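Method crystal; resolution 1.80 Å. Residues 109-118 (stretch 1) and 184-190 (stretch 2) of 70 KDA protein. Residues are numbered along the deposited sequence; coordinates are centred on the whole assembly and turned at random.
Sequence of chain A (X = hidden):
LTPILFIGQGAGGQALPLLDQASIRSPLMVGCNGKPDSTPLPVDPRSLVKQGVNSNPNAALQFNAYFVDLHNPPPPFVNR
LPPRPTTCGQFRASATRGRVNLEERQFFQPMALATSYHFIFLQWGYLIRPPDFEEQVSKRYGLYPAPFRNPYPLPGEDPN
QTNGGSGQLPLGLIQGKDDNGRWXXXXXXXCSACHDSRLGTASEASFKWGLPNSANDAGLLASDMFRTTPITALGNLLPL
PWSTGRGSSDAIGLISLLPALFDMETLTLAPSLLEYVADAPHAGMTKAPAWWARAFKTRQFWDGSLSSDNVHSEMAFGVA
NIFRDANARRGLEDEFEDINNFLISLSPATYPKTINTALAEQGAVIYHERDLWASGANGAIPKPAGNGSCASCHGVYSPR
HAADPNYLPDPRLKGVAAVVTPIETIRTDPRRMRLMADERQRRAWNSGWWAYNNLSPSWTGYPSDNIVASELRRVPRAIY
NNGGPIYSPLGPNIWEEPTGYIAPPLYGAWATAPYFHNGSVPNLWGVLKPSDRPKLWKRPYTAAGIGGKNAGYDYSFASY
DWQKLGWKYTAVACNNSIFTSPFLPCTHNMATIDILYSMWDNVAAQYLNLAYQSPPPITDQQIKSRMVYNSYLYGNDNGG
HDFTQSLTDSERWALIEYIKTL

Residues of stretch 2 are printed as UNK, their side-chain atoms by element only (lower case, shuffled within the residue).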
# COMPACT_ATOMS: atom_id res chain seq x y z
N GLN A 109 -3.37 15.49 -2.41
CA GLN A 109 -4.22 16.42 -3.15
C GLN A 109 -5.59 16.75 -2.53
O GLN A 109 -6.41 15.89 -2.46
CB GLN A 109 -4.44 15.79 -4.56
CG GLN A 109 -5.28 16.71 -5.46
CD GLN A 109 -4.62 18.02 -5.66
OE1 GLN A 109 -3.47 18.10 -6.19
NE2 GLN A 109 -5.34 19.09 -5.34
N PRO A 110 -5.86 18.03 -2.16
CA PRO A 110 -7.20 18.35 -1.65
C PRO A 110 -8.27 18.10 -2.70
O PRO A 110 -8.03 18.36 -3.89
CB PRO A 110 -7.12 19.86 -1.40
CG PRO A 110 -5.70 20.07 -0.96
CD PRO A 110 -4.90 19.11 -1.85
N MET A 111 -9.46 17.70 -2.28
CA MET A 111 -10.53 17.36 -3.24
C MET A 111 -11.71 18.30 -3.18
O MET A 111 -12.38 18.45 -4.17
CB MET A 111 -11.01 15.91 -3.11
CG MET A 111 -9.89 14.95 -3.31
SD MET A 111 -10.33 13.21 -2.97
CE MET A 111 -11.28 13.41 -1.48
N ALA A 112 -12.01 18.86 -2.00
CA ALA A 112 -13.27 19.61 -1.78
C ALA A 112 -13.06 20.71 -0.75
O ALA A 112 -12.22 20.59 0.16
CB ALA A 112 -14.34 18.63 -1.31
N LEU A 113 -13.82 21.80 -0.85
CA LEU A 113 -13.92 22.77 0.21
C LEU A 113 -14.54 22.10 1.41
O LEU A 113 -15.38 21.16 1.29
CB LEU A 113 -14.87 23.92 -0.25
CG LEU A 113 -14.42 24.64 -1.52
CD1 LEU A 113 -15.64 25.44 -1.99
CD2 LEU A 113 -13.26 25.60 -1.28
N ALA A 114 -14.13 22.54 2.59
CA ALA A 114 -14.79 22.03 3.77
C ALA A 114 -16.35 22.15 3.73
O ALA A 114 -17.09 21.19 4.10
CB ALA A 114 -14.19 22.68 4.99
N THR A 115 -16.86 23.25 3.22
CA THR A 115 -18.34 23.37 3.13
C THR A 115 -18.97 22.40 2.14
O THR A 115 -20.08 21.85 2.38
CB THR A 115 -18.77 24.84 2.88
OG1 THR A 115 -18.54 25.53 4.11
CG2 THR A 115 -20.29 24.94 2.53
N SER A 116 -18.25 22.09 1.07
CA SER A 116 -18.75 21.11 0.16
C SER A 116 -18.80 19.72 0.80
O SER A 116 -19.75 18.94 0.54
CB SER A 116 -17.82 20.99 -1.03
OG SER A 116 -17.83 22.17 -1.83
N TYR A 117 -17.77 19.40 1.59
CA TYR A 117 -17.77 18.15 2.30
C TYR A 117 -18.93 18.11 3.34
O TYR A 117 -19.66 17.15 3.42
CB TYR A 117 -16.42 17.86 3.02
CG TYR A 117 -16.59 16.77 4.01
CD1 TYR A 117 -16.46 15.42 3.62
CD2 TYR A 117 -16.88 17.04 5.33
CE1 TYR A 117 -16.66 14.39 4.52
CE2 TYR A 117 -17.06 16.03 6.27
CZ TYR A 117 -16.93 14.69 5.83
OH TYR A 117 -17.06 13.67 6.70
N HIS A 118 -19.14 19.20 4.02
CA HIS A 118 -20.21 19.33 4.98
C HIS A 118 -21.55 19.02 4.36
O HIS A 118 -22.46 18.52 5.07
CB HIS A 118 -20.22 20.75 5.54
CG HIS A 118 -21.02 20.90 6.80
ND1 HIS A 118 -20.76 20.15 7.93
CD2 HIS A 118 -22.11 21.71 7.09
CE1 HIS A 118 -21.63 20.51 8.90
NE2 HIS A 118 -22.45 21.48 8.39
N UNK A 184 -6.12 24.02 6.61
CA UNK A 184 -6.29 24.35 5.16
C UNK A 184 -7.71 24.73 4.78
O UNK A 184 -7.91 25.37 3.74
c UNK A 184 -5.89 23.14 4.37
o UNK A 184 -6.85 22.07 4.59
c UNK A 184 -4.55 22.72 4.91
N UNK A 185 -8.69 24.26 5.54
CA UNK A 185 -10.09 24.49 5.07
C UNK A 185 -10.49 23.66 3.85
O UNK A 185 -11.56 23.88 3.27
N UNK A 186 -9.68 22.63 3.50
CA UNK A 186 -9.91 21.79 2.32
C UNK A 186 -9.82 20.37 2.79
O UNK A 186 -8.93 20.05 3.58
c UNK A 186 -8.56 23.40 0.87
c UNK A 186 -7.37 23.56 -0.10
c UNK A 186 -8.78 21.94 1.27
c UNK A 186 -9.86 23.93 0.21
N UNK A 187 -10.64 19.51 2.21
CA UNK A 187 -10.67 18.06 2.55
C UNK A 187 -10.10 17.17 1.45
O UNK A 187 -10.45 17.38 0.32
c UNK A 187 -12.29 16.26 3.37
c UNK A 187 -12.30 18.92 5.04
c UNK A 187 -12.91 18.65 3.63
c UNK A 187 -12.16 17.64 2.77
N UNK A 188 -9.24 16.19 1.76
CA UNK A 188 -8.84 15.19 0.76
C UNK A 188 -8.71 13.93 1.49
O UNK A 188 -9.07 13.86 2.67
N UNK A 189 -8.29 12.91 0.77
CA UNK A 189 -7.95 11.66 1.43
C UNK A 189 -6.64 11.85 2.24
O UNK A 189 -5.83 12.78 2.01
c UNK A 189 -7.76 10.57 0.38
N UNK A 190 -6.40 10.94 3.20
CA UNK A 190 -5.07 10.82 3.78
C UNK A 190 -4.51 9.45 3.46
O UNK A 190 -5.23 8.61 2.90
o UNK A 190 -5.87 9.88 5.85
c UNK A 190 -5.07 10.93 5.31

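Position 184 carries three side-chain atoms: one carbon bonded to CA that bears both an oxygen and a second carbon. Branching at the first carbon with one oxygen and one methyl defines threonine. The nearest approach of this side chain to stretch 1 is 6.0 Å, from its oxygen to Pro110 CG, too far for a contact, so the assignment rests on the atoms alone. Thr184, with chi1 at 68° (p), lies in the loop before the strand, and its OG1 accepts a hydrogen bond from the backbone N of position 186 (3.1 Å).

Position 185 has no side-chain atoms, and its phi/psi of 71/14° lies where the positive phi by itself favours glycine. Gly185 contributes through its backbone: its O accepts a hydrogen bond from Ala114 N at 3.0 Å, with an N-H...O angle of 154°.

Position 186 shows four carbons forked at the second, the pattern of leucine. Its CB lies 3.8 Å from Pro110 CB, although the CA-to-CB bond points away from stretch 1 overall. In Leu186 (chi1 m, chi2 t), CD2 meets Leu113 CD2 at 4.1 Å, an apolar contact at a partly exposed place. The CA of Leu186 also approaches Ala112 O at 3.4 Å in a CA-H...O contact.

Position 187 likewise has four carbons, but here the fork is at the first and one arm is two carbons long, which identifies isoleucine. In Ile187 (chi1 m, chi2 m), CG1 lies 3.6 Å from Tyr117 CB and CD1 lies 4.2 Å from Ala114 CB. The side chain thus packs against the start of the helix, and this residue has the largest area covered by stretch 1, 107 Å².

Position 188 again lacks side-chain atoms, so it is glycine. An ideal CB placed on Gly188 would sit 2.8 Å from Gln109 O, a clash, and a tight 3.3 Å from Pro110 CA. The absence of a side chain lets the chains draw close, with Gly188 CA 4.3 Å from Pro110 CA and 3.8 Å from Met111 CE.

Position 189 carries a single carbon and is alanine. Ala189 N lies 3.8 Å from Met111 CE, whereas Ala189 CB stays 4.9 Å from Met111 CE.

Position 190 has one carbon followed by one oxygen, which is serine. Ser190 lies out of reach of stretch 1; its side chain caps a backbone N just past the stretch.

The contact is a short antiparallel pairing that continues into a helix start. Ala112 and Ile187 form the hydrogen-bonded pair: Ile187 N donates to Ala112 O at 2.8 Å and 172°, while Ile187 O receives both Met111 N (2.8 Å, 163°) and Ala112 N (3.2 Å, 146°). Leu113 and Leu186 form the adjacent non-hydrogen-bonded pair. Ala112 and Ile187 project from the same sheet face, and Ile187 reaches the helix, whose axis crosses the strand direction at 68°. Together the stretches bury 476 Å², joining backbone pairing to apolar packing.

Stretch 2, residues 184-190: TGLIGAS
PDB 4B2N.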